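PDB 5X6B: O-phospho-L-seryl-tRNA:Cys-tRNA synthase from Methanocaldococcus jannaschii DSM 2661, which probably converts O-phosphoseryl-tRNA(Cys) into cysteinyl-tRNA(Cys) by a pyridoxal-phosphate-dependent replacement of the phosphate with sulfur. Local coordinates for residues B[101-106]-B[305-310]; B[130-135]-B[287-292]; B[172-177]-B[339-344]; B[230-235]-B[346-351]. All blocks are in the same frame, centred on the assembly; numbering follows the deposited sequence.

Contact 1 of 4, residues B[101-106]-B[305-310]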
loop_
_atom_site.group_PDB
_atom_site.type_symbol
_atom_site.label_atom_id
_atom_site.label_comp_id
_atom_site.label_asym_id
_atom_site.label_seq_id
_atom_site.Cartn_x
_atom_site.Cartn_y
_atom_site.Cartn_z
ATOM N N LYS B 101 14.725 -4.778 3.761
ATOM C CA LYS B 101 15.971 -4.629 4.496
ATOM C C LYS B 101 16.726 -3.387 4.021
ATOM O O LYS B 101 17.120 -2.542 4.826
ATOM C CB LYS B 101 16.839 -5.878 4.332
ATOM C CG LYS B 101 18.198 -5.782 4.994
ATOM C CD LYS B 101 19.143 -6.818 4.423
ATOM C CE LYS B 101 20.222 -7.183 5.415
ATOM N NZ LYS B 101 20.749 -8.563 5.180
ATOM N N ASP B 102 16.914 -3.277 2.712
ATOM C CA ASP B 102 17.629 -2.146 2.135
ATOM C C ASP B 102 16.888 -0.837 2.389
ATOM O O ASP B 102 17.504 0.197 2.638
ATOM C CB ASP B 102 17.834 -2.360 0.636
ATOM C CG ASP B 102 18.870 -3.423 0.344
ATOM O OD1 ASP B 102 19.616 -3.787 1.278
ATOM O OD2 ASP B 102 18.929 -3.908 -0.804
ATOM N N PHE B 103 15.562 -0.889 2.333
ATOM C CA PHE B 103 14.749 0.293 2.576
ATOM C C PHE B 103 14.886 0.767 4.020
ATOM O O PHE B 103 14.954 1.969 4.287
ATOM C CB PHE B 103 13.282 0.012 2.251
ATOM C CG PHE B 103 12.346 1.089 2.710
ATOM C CD1 PHE B 103 12.324 2.320 2.078
ATOM C CD2 PHE B 103 11.493 0.872 3.776
ATOM C CE1 PHE B 103 11.465 3.315 2.504
ATOM C CE2 PHE B 103 10.630 1.861 4.204
ATOM C CZ PHE B 103 10.615 3.084 3.568
ATOM N N LEU B 104 14.933 -0.182 4.948
ATOM C CA LEU B 104 15.021 0.150 6.361
ATOM C C LEU B 104 16.361 0.779 6.714
ATOM O O LEU B 104 16.438 1.638 7.593
ATOM C CB LEU B 104 14.775 -1.089 7.218
ATOM C CG LEU B 104 13.296 -1.434 7.355
ATOM C CD1 LEU B 104 13.100 -2.658 8.236
ATOM C CD2 LEU B 104 12.540 -0.236 7.908
ATOM N N GLU B 105 17.420 0.360 6.031
ATOM C CA GLU B 105 18.714 0.982 6.253
ATOM C C GLU B 105 18.767 2.352 5.563
ATOM O O GLU B 105 19.354 3.293 6.097
ATOM C CB GLU B 105 19.848 0.071 5.773
ATOM C CG GLU B 105 20.309 0.299 4.344
ATOM C CD GLU B 105 21.204 -0.812 3.840
ATOM O OE1 GLU B 105 21.479 -1.750 4.619
ATOM O OE2 GLU B 105 21.645 -0.738 2.672
ATOM N N ASP B 106 18.132 2.473 4.399
ATOM C CA ASP B 106 18.115 3.746 3.683
ATOM C C ASP B 106 17.265 4.776 4.419
ATOM O O ASP B 106 17.610 5.959 4.463
ATOM C CB ASP B 106 17.603 3.565 2.252
ATOM C CG ASP B 106 18.571 2.786 1.382
ATOM O OD1 ASP B 106 19.756 2.683 1.761
ATOM O OD2 ASP B 106 18.151 2.281 0.319
ATOM N N ALA B 305 7.855 2.811 -2.663
ATOM C CA ALA B 305 7.675 3.354 -4.008
ATOM C C ALA B 305 7.696 4.885 -4.019
ATOM O O ALA B 305 8.275 5.497 -4.912
ATOM C CB ALA B 305 6.381 2.840 -4.609
ATOM N N SER B 306 7.065 5.499 -3.021
ATOM C CA SER B 306 7.039 6.952 -2.915
ATOM C C SER B 306 8.340 7.518 -2.361
ATOM O O SER B 306 8.520 8.734 -2.310
ATOM C CB SER B 306 5.882 7.403 -2.028
ATOM O OG SER B 306 4.644 6.977 -2.559
ATOM N N PHE B 307 9.245 6.639 -1.949
ATOM C CA PHE B 307 10.441 7.074 -1.238
ATOM C C PHE B 307 11.342 8.012 -2.061
ATOM O O PHE B 307 11.746 9.057 -1.551
ATOM C CB PHE B 307 11.235 5.859 -0.742
ATOM C CG PHE B 307 12.437 6.220 0.080
ATOM C CD1 PHE B 307 12.297 6.942 1.253
ATOM C CD2 PHE B 307 13.704 5.827 -0.309
ATOM C CE1 PHE B 307 13.400 7.282 2.014
ATOM C CE2 PHE B 307 14.813 6.157 0.450
ATOM C CZ PHE B 307 14.661 6.885 1.612
ATOM N N PRO B 308 11.657 7.662 -3.325
ATOM C CA PRO B 308 12.475 8.613 -4.095
ATOM C C PRO B 308 11.791 9.967 -4.299
ATOM O O PRO B 308 12.455 11.001 -4.261
ATOM C CB PRO B 308 12.675 7.900 -5.437
ATOM C CG PRO B 308 12.496 6.457 -5.126
ATOM C CD PRO B 308 11.429 6.415 -4.079
ATOM N N HIS B 309 10.480 9.953 -4.517
ATOM C CA HIS B 309 9.708 11.185 -4.621
ATOM C C HIS B 309 9.747 11.973 -3.313
ATOM O O HIS B 309 9.735 13.202 -3.321
ATOM C CB HIS B 309 8.262 10.878 -5.006
ATOM C CG HIS B 309 7.334 12.044 -4.861
ATOM N ND1 HIS B 309 7.442 13.183 -5.624
ATOM C CD2 HIS B 309 6.271 12.241 -4.038
ATOM C CE1 HIS B 309 6.491 14.038 -5.278
ATOM N NE2 HIS B 309 5.770 13.485 -4.317
ATOM N N VAL B 310 9.791 11.262 -2.190
ATOM C CA VAL B 310 9.811 11.906 -0.879
ATOM C C VAL B 310 11.173 12.542 -0.590
ATOM O O VAL B 310 11.242 13.692 -0.145
ATOM C CB VAL B 310 9.443 10.903 0.239
ATOM C CG1 VAL B 310 9.855 11.429 1.605
ATOM C CG2 VAL B 310 7.953 10.619 0.209
#
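The edge of the Phe103 ring is turned onto one face of the Phe307 ring, a T-shaped (edge-to-face) pair with planes at 88° and centroids 5.4 Å apart. A single edge carbon does the touching. Phe103 CE1 stands over the rim of the Phe307 face, equally 3.9 Å from Phe307 CG and Phe307 CD1, so the approach is off-centre and near the root of the second ring. In the reverse sense, Phe307 CG lies at the edge of the Phe103 ring, close to its plane. Phe307 reaches across because its CG is anti to the backbone N (chi1 -176°), which extends the ring toward helix 100-111. The far end of the same ring meets Asp106, one helical turn on from Phe103: Phe307 CE2 is 4.2 Å from Asp106 CB, and Phe307 CZ lies obliquely 4.2 Å from Asp106 O. The carboxylate of Asp106 is engaged across the subunit interface, where its OD2 is hydrogen-bonded to Tyr44 OH of the second subunit. That tyrosine also meets Phe307 edge-to-face and packs on Phe103, so the aromatic pair becomes a cluster shared by two chains. The example illustrates how an interface can be built on a buried intrachain contact: helix 100-111 lies across from the N-terminal part of helix 307-314, Phe103 packs also on Ile300, Leu303 and Met304 of helix 298-305, and helix 69-77 packs through Ala71 and Ala74 on Ala305.

Contact 2 of 4, residues B[130-135]-B[287-292]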
loop_
_atom_site.group_PDB
_atom_site.type_symbol
_atom_site.label_atom_id
_atom_site.label_comp_id
_atom_site.label_asym_id
_atom_site.label_seq_id
_atom_site.Cartn_x
_atom_site.Cartn_y
_atom_site.Cartn_z
ATOM N N MET B 130 6.834 3.134 24.390
ATOM C CA MET B 130 6.218 3.310 25.698
ATOM C C MET B 130 6.057 1.969 26.399
ATOM O O MET B 130 6.010 1.898 27.627
ATOM C CB MET B 130 4.854 3.989 25.572
ATOM C CG MET B 130 4.903 5.479 25.329
ATOM S SD MET B 130 3.235 6.162 25.290
ATOM C CE MET B 130 3.575 7.873 24.866
ATOM N N HIS B 131 5.973 0.907 25.605
ATOM C CA HIS B 131 5.689 -0.420 26.129
ATOM C C HIS B 131 6.967 -1.205 26.401
ATOM O O HIS B 131 6.997 -2.068 27.279
ATOM C CB HIS B 131 4.794 -1.183 25.151
ATOM C CG HIS B 131 4.304 -2.497 25.672
ATOM N ND1 HIS B 131 4.981 -3.679 25.457
ATOM C CD2 HIS B 131 3.205 -2.815 26.390
ATOM C CE1 HIS B 131 4.320 -4.670 26.028
ATOM N NE2 HIS B 131 3.238 -4.173 26.603
ATOM N N ALA B 132 8.023 -0.895 25.656
ATOM C CA ALA B 132 9.256 -1.672 25.720
ATOM C C ALA B 132 10.406 -0.944 26.417
ATOM O O ALA B 132 11.438 -1.547 26.709
ATOM C CB ALA B 132 9.681 -2.077 24.321
ATOM N N ILE B 133 10.236 0.350 26.672
ATOM C CA ILE B 133 11.292 1.138 27.304
ATOM C C ILE B 133 10.872 1.560 28.704
ATOM O O ILE B 133 11.587 1.328 29.674
ATOM C CB ILE B 133 11.648 2.389 26.473
ATOM C CG1 ILE B 133 11.956 1.991 25.027
ATOM C CG2 ILE B 133 12.816 3.138 27.094
ATOM C CD1 ILE B 133 13.059 0.961 24.896
ATOM N N CYS B 134 9.700 2.175 28.798
ATOM C CA CYS B 134 9.140 2.550 30.083
ATOM C C CYS B 134 8.625 1.331 30.835
ATOM O O CYS B 134 8.220 0.339 30.229
ATOM C CB CYS B 134 8.010 3.560 29.899
ATOM S SG CYS B 134 8.462 4.968 28.874
ATOM N N LYS B 135 8.657 1.410 32.161
ATOM C CA LYS B 135 8.006 0.418 33.002
ATOM C C LYS B 135 6.695 1.020 33.497
ATOM O O LYS B 135 6.592 2.237 33.633
ATOM C CB LYS B 135 8.912 -0.001 34.161
ATOM C CG LYS B 135 9.489 -1.409 34.017
ATOM C CD LYS B 135 8.438 -2.395 33.500
ATOM C CE LYS B 135 8.970 -3.824 33.457
ATOM N NZ LYS B 135 9.931 -4.038 32.337
ATOM N N GLU B 287 10.140 -10.625 16.352
ATOM C CA GLU B 287 10.235 -9.541 17.323
ATOM C C GLU B 287 8.873 -9.253 17.948
ATOM O O GLU B 287 7.881 -9.075 17.246
ATOM C CB GLU B 287 10.806 -8.281 16.671
ATOM C CG GLU B 287 12.220 -8.461 16.131
ATOM C CD GLU B 287 12.738 -7.235 15.399
ATOM O OE1 GLU B 287 11.980 -6.249 15.263
ATOM O OE2 GLU B 287 13.906 -7.259 14.956
ATOM N N ILE B 288 8.849 -9.201 19.277
ATOM C CA ILE B 288 7.613 -9.157 20.050
ATOM C C ILE B 288 6.774 -7.908 19.813
ATOM O O ILE B 288 5.550 -7.992 19.699
ATOM C CB ILE B 288 7.914 -9.256 21.563
ATOM C CG1 ILE B 288 8.657 -10.553 21.876
ATOM C CG2 ILE B 288 6.638 -9.183 22.381
ATOM C CD1 ILE B 288 9.077 -10.666 23.313
ATOM N N GLU B 289 7.421 -6.749 19.754
ATOM C CA GLU B 289 6.690 -5.495 19.593
ATOM C C GLU B 289 6.105 -5.363 18.182
ATOM O O GLU B 289 5.159 -4.609 17.963
ATOM C CB GLU B 289 7.592 -4.302 19.915
ATOM C CG GLU B 289 8.086 -4.247 21.366
ATOM C CD GLU B 289 6.970 -4.010 22.375
ATOM O OE1 GLU B 289 5.903 -3.494 21.981
ATOM O OE2 GLU B 289 7.166 -4.330 23.569
ATOM N N MET B 290 6.666 -6.107 17.234
ATOM C CA MET B 290 6.112 -6.177 15.885
ATOM C C MET B 290 4.930 -7.138 15.824
ATOM O O MET B 290 4.240 -7.217 14.809
ATOM C CB MET B 290 7.177 -6.629 14.879
ATOM C CG MET B 290 8.417 -5.752 14.789
ATOM S SD MET B 290 8.147 -4.174 13.966
ATOM C CE MET B 290 7.919 -3.093 15.380
ATOM N N LEU B 291 4.705 -7.863 16.919
ATOM C CA LEU B 291 3.904 -9.085 16.899
ATOM C C LEU B 291 4.488 -10.007 15.836
ATOM O O LEU B 291 3.764 -10.729 15.152
ATOM C CB LEU B 291 2.422 -8.798 16.637
ATOM C CG LEU B 291 1.656 -8.193 17.814
ATOM C CD1 LEU B 291 0.189 -7.989 17.469
ATOM C CD2 LEU B 291 1.799 -9.075 19.046
ATOM N N GLY B 292 5.813 -9.947 15.706
ATOM C CA GLY B 292 6.564 -10.746 14.755
ATOM C C GLY B 292 6.227 -10.467 13.304
ATOM O O GLY B 292 6.723 -11.152 12.410
#
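His131 and Glu289 approach with their flat groups steeply inclined, the imidazole and carboxylate planes 61° apart, and are joined by one well-directed hydrogen bond. His131 ND1 donates to Glu289 OE2 at 3.0 Å, with an N-H...O angle of 161°. The acceptor lies near the plane of the imidazole and offers its syn lone pair, on the side of its sister oxygen. This is a His-carboxylate hydrogen bond, consistent with ND1 carrying the proton and with this setting of the ring. Glu289 arrives with a bend in its chain at chi2 (-66°), which brings the carboxylate round to the end of helix 122-132. There the methyl of Ala132 lies against it: Ala132 CB is 3.5 Å from Glu289 OE2 and 4.0 Å from Glu289 CG, so an apolar surface lies alongside the chain while the polar bond forms next to it. The second oxygen has a different task. Glu289 OE1 makes a salt bridge to Arg156 NH2 of the second subunit, and the side chain of that arginine also packs on His131. The carboxylate thus divides its oxygens between a histidine of its own chain and an arginine of the partner, an arrangement that probably helps to position it at the interface. The nearest atom of the contact is about 7 Å from the bound nucleic acid. His131 and Ala132 lie in the last turn of helix 122-132, where Phe127 meets the His131 ring and Ile128 touches Glu289; Glu289 belongs to the loop running from helix 273-276 to helix 298-305.

Contact 3 of 4, residues B[172-177]-B[339-344]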
loop_
_atom_site.group_PDB
_atom_site.type_symbol
_atom_site.label_atom_id
_atom_site.label_comp_id
_atom_site.label_asym_id
_atom_site.label_seq_id
_atom_site.Cartn_x
_atom_site.Cartn_y
_atom_site.Cartn_z
ATOM N N THR B 172 -0.018 32.513 19.307
ATOM C CA THR B 172 1.019 31.649 18.757
ATOM C C THR B 172 0.981 30.222 19.312
ATOM O O THR B 172 1.317 29.271 18.605
ATOM C CB THR B 172 2.418 32.239 19.002
ATOM O OG1 THR B 172 2.562 32.576 20.388
ATOM C CG2 THR B 172 2.620 33.485 18.148
ATOM N N TYR B 173 0.572 30.078 20.569
ATOM C CA TYR B 173 0.548 28.778 21.241
ATOM C C TYR B 173 1.885 28.048 21.116
ATOM O O TYR B 173 1.931 26.862 20.787
ATOM C CB TYR B 173 -0.594 27.921 20.697
ATOM C CG TYR B 173 -1.951 28.477 21.058
ATOM C CD1 TYR B 173 -2.523 28.204 22.293
ATOM C CD2 TYR B 173 -2.651 29.293 20.178
ATOM C CE1 TYR B 173 -3.757 28.713 22.640
ATOM C CE2 TYR B 173 -3.892 29.810 20.519
ATOM C CZ TYR B 173 -4.437 29.514 21.756
ATOM O OH TYR B 173 -5.668 30.017 22.111
ATOM N N LYS B 174 2.967 28.776 21.381
ATOM C CA LYS B 174 4.316 28.227 21.313
ATOM C C LYS B 174 4.721 27.525 22.610
ATOM O O LYS B 174 4.521 28.051 23.700
ATOM C CB LYS B 174 5.327 29.332 20.993
ATOM C CG LYS B 174 6.765 28.844 20.981
ATOM C CD LYS B 174 7.753 29.962 20.708
ATOM C CE LYS B 174 9.163 29.397 20.634
ATOM N NZ LYS B 174 10.170 30.433 20.305
ATOM N N ILE B 175 5.306 26.339 22.473
ATOM C CA ILE B 175 5.744 25.544 23.614
ATOM C C ILE B 175 7.018 26.089 24.262
ATOM O O ILE B 175 7.980 26.431 23.573
ATOM C CB ILE B 175 5.987 24.072 23.199
ATOM C CG1 ILE B 175 4.686 23.435 22.712
ATOM C CG2 ILE B 175 6.579 23.267 24.344
ATOM C CD1 ILE B 175 3.564 23.492 23.722
ATOM N N ASN B 176 7.010 26.171 25.591
ATOM C CA ASN B 176 8.214 26.475 26.353
ATOM C C ASN B 176 9.105 25.236 26.445
ATOM O O ASN B 176 8.966 24.431 27.365
ATOM C CB ASN B 176 7.846 26.978 27.753
ATOM C CG ASN B 176 9.041 27.525 28.522
ATOM O OD1 ASN B 176 10.196 27.300 28.159
ATOM N ND2 ASN B 176 8.760 28.243 29.603
ATOM N N LEU B 177 10.018 25.085 25.491
ATOM C CA LEU B 177 10.868 23.897 25.440
ATOM C C LEU B 177 11.771 23.792 26.668
ATOM O O LEU B 177 12.122 22.696 27.104
ATOM C CB LEU B 177 11.712 23.891 24.159
ATOM C CG LEU B 177 10.923 23.782 22.851
ATOM C CD1 LEU B 177 11.847 23.612 21.648
ATOM C CD2 LEU B 177 9.919 22.646 22.924
ATOM N N LEU B 339 -3.151 31.831 13.051
ATOM C CA LEU B 339 -2.804 31.494 14.420
ATOM C C LEU B 339 -1.460 30.796 14.420
ATOM O O LEU B 339 -0.959 30.400 13.369
ATOM C CB LEU B 339 -3.880 30.616 15.058
ATOM C CG LEU B 339 -5.224 31.325 15.230
ATOM C CD1 LEU B 339 -6.255 30.409 15.871
ATOM C CD2 LEU B 339 -5.041 32.605 16.036
ATOM N N GLY B 340 -0.865 30.660 15.598
ATOM C CA GLY B 340 0.409 29.986 15.708
ATOM C C GLY B 340 1.573 30.910 15.427
ATOM O O GLY B 340 1.397 32.105 15.179
ATOM N N ILE B 341 2.771 30.343 15.471
ATOM C CA ILE B 341 3.997 31.073 15.189
ATOM C C ILE B 341 4.023 31.688 13.784
ATOM O O ILE B 341 3.782 30.999 12.789
ATOM C CB ILE B 341 5.217 30.141 15.359
ATOM C CG1 ILE B 341 5.335 29.692 16.819
ATOM C CG2 ILE B 341 6.493 30.814 14.870
ATOM C CD1 ILE B 341 6.485 28.736 17.096
ATOM N N LYS B 342 4.307 32.988 13.715
ATOM C CA LYS B 342 4.539 33.676 12.443
ATOM C C LYS B 342 6.024 33.984 12.258
ATOM O O LYS B 342 6.694 34.403 13.200
ATOM C CB LYS B 342 3.739 34.976 12.367
ATOM C CG LYS B 342 2.240 34.804 12.278
ATOM C CD LYS B 342 1.548 36.159 12.183
ATOM C CE LYS B 342 0.034 36.011 12.117
ATOM N NZ LYS B 342 -0.667 37.318 12.258
ATOM N N PRO B 343 6.547 33.781 11.040
ATOM C CA PRO B 343 5.843 33.241 9.875
ATOM C C PRO B 343 5.813 31.715 9.878
ATOM O O PRO B 343 6.574 31.094 10.622
ATOM C CB PRO B 343 6.674 33.761 8.707
ATOM C CG PRO B 343 8.060 33.794 9.255
ATOM C CD PRO B 343 7.924 34.188 10.704
ATOM N N LYS B 344 4.954 31.126 9.052
ATOM C CA LYS B 344 4.818 29.676 8.996
ATOM C C LYS B 344 6.122 28.994 8.607
ATOM O O LYS B 344 6.747 29.351 7.612
ATOM C CB LYS B 344 3.720 29.275 8.011
ATOM C CG LYS B 344 2.307 29.609 8.459
ATOM C CD LYS B 344 1.972 28.985 9.805
ATOM C CE LYS B 344 2.098 27.469 9.794
ATOM N NZ LYS B 344 1.648 26.879 11.093
#
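Thr172, in the turn before strand 174-175, meets Gly340, in the loop joining strands 337-338 and 349-352 of the small antiparallel sheet, backbone to backbone. Thr172 O receives a CA-H...O contact from Gly340 CA at 3.1 Å, with an angle of 161° at the hydrogen. At the phi of 84° and psi near 180° of Gly340, a CB would press on the carbonyl O of the preceding residue, a strain that glycine avoids. The methyl of Thr172 lies beside the Gly340 carbonyl, Thr172 CG2 being 3.5 Å from Gly340 O. No conventional hydrogen bond links the two segments directly, yet Asn208 bridges them: its ND2 bonds to Thr172 O while its OD1 is bonded to Ile341 N. Just before Thr172, Pro171 shares a backbone hydrogen bond with Gly340. In the fold, strand 174-175 follows strand 160-166, outermost in the large mixed sheet within this chain, and returns to its end through backbone bonds of Lys174 with Glu167 and of Asn176 with Gly165, whereas Gly340 lies in the loop joining two strands of the three-stranded antiparallel one. The apolar part of the contact is made by the extended methylenes of Lys174. The branch tip Ile341 CD1 crosses this stem, 3.9 Å from Lys174 CG and 4.0 Å from Lys174 CD. The ammonium end continues past the isoleucine to a weak, long ion pair with Glu167.

Contact 4 of 4, residues B[230-235]-B[346-351]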
loop_
_atom_site.group_PDB
_atom_site.type_symbol
_atom_site.label_atom_id
_atom_site.label_comp_id
_atom_site.label_asym_id
_atom_site.label_seq_id
_atom_site.Cartn_x
_atom_site.Cartn_y
_atom_site.Cartn_z
ATOM N N CYS B 230 7.922 12.770 14.927
ATOM C CA CYS B 230 8.136 13.385 13.633
ATOM C C CYS B 230 7.014 13.102 12.643
ATOM O O CYS B 230 7.206 13.199 11.429
ATOM C CB CYS B 230 9.464 12.925 13.060
ATOM S SG CYS B 230 10.865 13.647 13.909
ATOM N N ALA B 231 5.848 12.739 13.163
ATOM C CA ALA B 231 4.636 12.824 12.372
ATOM C C ALA B 231 4.549 14.278 11.951
ATOM O O ALA B 231 4.782 15.159 12.776
ATOM C CB ALA B 231 3.413 12.402 13.172
ATOM N N TYR B 232 4.264 14.517 10.675
ATOM C CA TYR B 232 4.163 15.869 10.100
ATOM C C TYR B 232 5.485 16.575 9.833
ATOM O O TYR B 232 5.468 17.717 9.375
ATOM C CB TYR B 232 3.318 16.800 10.973
ATOM C CG TYR B 232 1.874 16.944 10.565
ATOM C CD1 TYR B 232 1.506 16.993 9.224
ATOM C CD2 TYR B 232 0.881 17.079 11.522
ATOM C CE1 TYR B 232 0.185 17.138 8.856
ATOM C CE2 TYR B 232 -0.441 17.230 11.164
ATOM C CZ TYR B 232 -0.784 17.259 9.830
ATOM O OH TYR B 232 -2.103 17.404 9.471
ATOM N N THR B 233 6.621 15.937 10.105
ATOM C CA THR B 233 7.887 16.529 9.663
ATOM C C THR B 233 8.681 15.611 8.746
ATOM O O THR B 233 9.191 16.058 7.720
ATOM C CB THR B 233 8.802 16.936 10.837
ATOM O OG1 THR B 233 9.083 15.799 11.660
ATOM C CG2 THR B 233 8.156 18.028 11.664
ATOM N N VAL B 234 8.805 14.339 9.110
ATOM C CA VAL B 234 9.559 13.407 8.275
ATOM C C VAL B 234 8.815 13.164 6.972
ATOM O O VAL B 234 7.669 12.711 6.971
ATOM C CB VAL B 234 9.823 12.068 8.990
ATOM C CG1 VAL B 234 10.207 10.999 7.994
ATOM C CG2 VAL B 234 10.932 12.234 10.011
ATOM N N GLY B 235 9.471 13.490 5.864
ATOM C CA GLY B 235 8.858 13.375 4.555
ATOM C C GLY B 235 8.401 14.707 3.988
ATOM O O GLY B 235 8.013 14.778 2.824
ATOM N N HIS B 346 5.789 25.690 8.571
ATOM C CA HIS B 346 5.103 24.454 8.220
ATOM C C HIS B 346 3.888 24.805 7.368
ATOM O O HIS B 346 3.452 25.953 7.352
ATOM C CB HIS B 346 4.686 23.685 9.474
ATOM C CG HIS B 346 4.185 22.297 9.205
ATOM N ND1 HIS B 346 2.842 22.004 9.074
ATOM C CD2 HIS B 346 4.842 21.124 9.067
ATOM C CE1 HIS B 346 2.698 20.708 8.864
ATOM N NE2 HIS B 346 3.894 20.147 8.856
ATOM N N ASP B 347 3.338 23.817 6.671
ATOM C CA ASP B 347 2.249 24.055 5.722
ATOM C C ASP B 347 0.857 24.015 6.358
ATOM O O ASP B 347 -0.122 24.442 5.746
ATOM C CB ASP B 347 2.336 23.032 4.594
ATOM C CG ASP B 347 2.345 21.609 5.111
ATOM O OD1 ASP B 347 1.293 21.142 5.592
ATOM O OD2 ASP B 347 3.423 20.969 5.099
ATOM N N LEU B 348 0.762 23.503 7.581
ATOM C CA LEU B 348 -0.527 23.444 8.258
ATOM C C LEU B 348 -0.891 24.832 8.767
ATOM O O LEU B 348 -0.219 25.376 9.640
ATOM C CB LEU B 348 -0.494 22.434 9.409
ATOM C CG LEU B 348 -1.814 21.900 9.989
ATOM C CD1 LEU B 348 -1.534 20.726 10.913
ATOM C CD2 LEU B 348 -2.632 22.957 10.724
ATOM N N ILE B 349 -1.968 25.398 8.236
ATOM C CA ILE B 349 -2.394 26.726 8.651
ATOM C C ILE B 349 -3.694 26.690 9.442
ATOM O O ILE B 349 -4.665 26.057 9.027
ATOM C CB ILE B 349 -2.595 27.658 7.440
ATOM C CG1 ILE B 349 -1.384 27.617 6.510
ATOM C CG2 ILE B 349 -2.860 29.080 7.899
ATOM C CD1 ILE B 349 -1.609 28.373 5.213
ATOM N N LYS B 350 -3.712 27.382 10.577
ATOM C CA LYS B 350 -4.955 27.580 11.312
ATOM C C LYS B 350 -5.330 29.060 11.356
ATOM O O LYS B 350 -4.629 29.876 11.956
ATOM C CB LYS B 350 -4.844 27.022 12.728
ATOM C CG LYS B 350 -6.152 27.076 13.504
ATOM C CD LYS B 350 -6.009 26.422 14.867
ATOM C CE LYS B 350 -7.323 26.402 15.620
ATOM N NZ LYS B 350 -7.179 25.746 16.948
ATOM N N PHE B 351 -6.438 29.397 10.703
ATOM C CA PHE B 351 -6.934 30.766 10.678
ATOM C C PHE B 351 -8.039 30.978 11.696
ATOM O O PHE B 351 -8.927 30.139 11.842
ATOM C CB PHE B 351 -7.482 31.137 9.292
ATOM C CG PHE B 351 -6.432 31.308 8.230
ATOM C CD1 PHE B 351 -5.487 32.316 8.323
ATOM C CD2 PHE B 351 -6.423 30.487 7.112
ATOM C CE1 PHE B 351 -4.532 32.481 7.335
ATOM C CE2 PHE B 351 -5.473 30.648 6.123
ATOM C CZ PHE B 351 -4.524 31.647 6.235
#
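Tyr232 meets His346 from its base and Leu348 at its tip. Tyr232 CB is 4.0 Å from His346 NE2, Tyr232 CG follows at 4.2 Å from the same nitrogen, and Tyr232 CD1 is 3.9 Å from His346 CE1. The edge of the imidazole is turned toward the phenol face in an offset edge-to-face pair, centroids 5.3 Å apart and planes at 81°. On the far side of the ring, Tyr232 CE2, CZ and OH each lie 3.7 Å from Leu348 CD1, so the tyrosine ends against a methyl group. The imidazole also grips the tyrosine backbone: His346 NE2 donates to Tyr232 O at 2.9 Å, in the carbonyl plane but bent, with 138° at the hydrogen. This contact joins the large-domain sheet to the small C-terminal sheet, as expected of a fold-type I pyridoxal-phosphate enzyme, since Tyr232 lies in the loop after strand 226-229 and His346 leads into strand 349-352. His346 reaches over with CG anti to its backbone N (chi1 -170°), and its other nitrogen is used as well: Leu348 N donates to His346 ND1 at 3.0 Å, nearly straight at the hydrogen but with the donor tilted out of the ring plane. With both ring nitrogens engaged, the rotation of the buried imidazole is probably held. Pro60 of helix 60-63 packs on both Tyr232 and Leu348, and Asp347 adds a salt bridge to Arg236, just past 230-235.

From the N terminus the chain first passes helix 100-111, and contact 1 closes the loop from there to helix 307-314. Inside that loop contact 2 is nested, joining the end of helix 122-132 to the 287-292 loop; both reach the second subunit. Contacts 3 and 4 start within these loops but end beyond them, at 339-344 and 346-351, so each crosses contacts 1 and 2, and the two also cross each other. They tie the loops around the large mixed sheet to the three-stranded sheet. Contacts 3 and 4 are neighbours, with Leu339 N probably hydrogen-bonded to Lys350 O, while Val310 packs on Gly235 where contact 1 reaches contact 4.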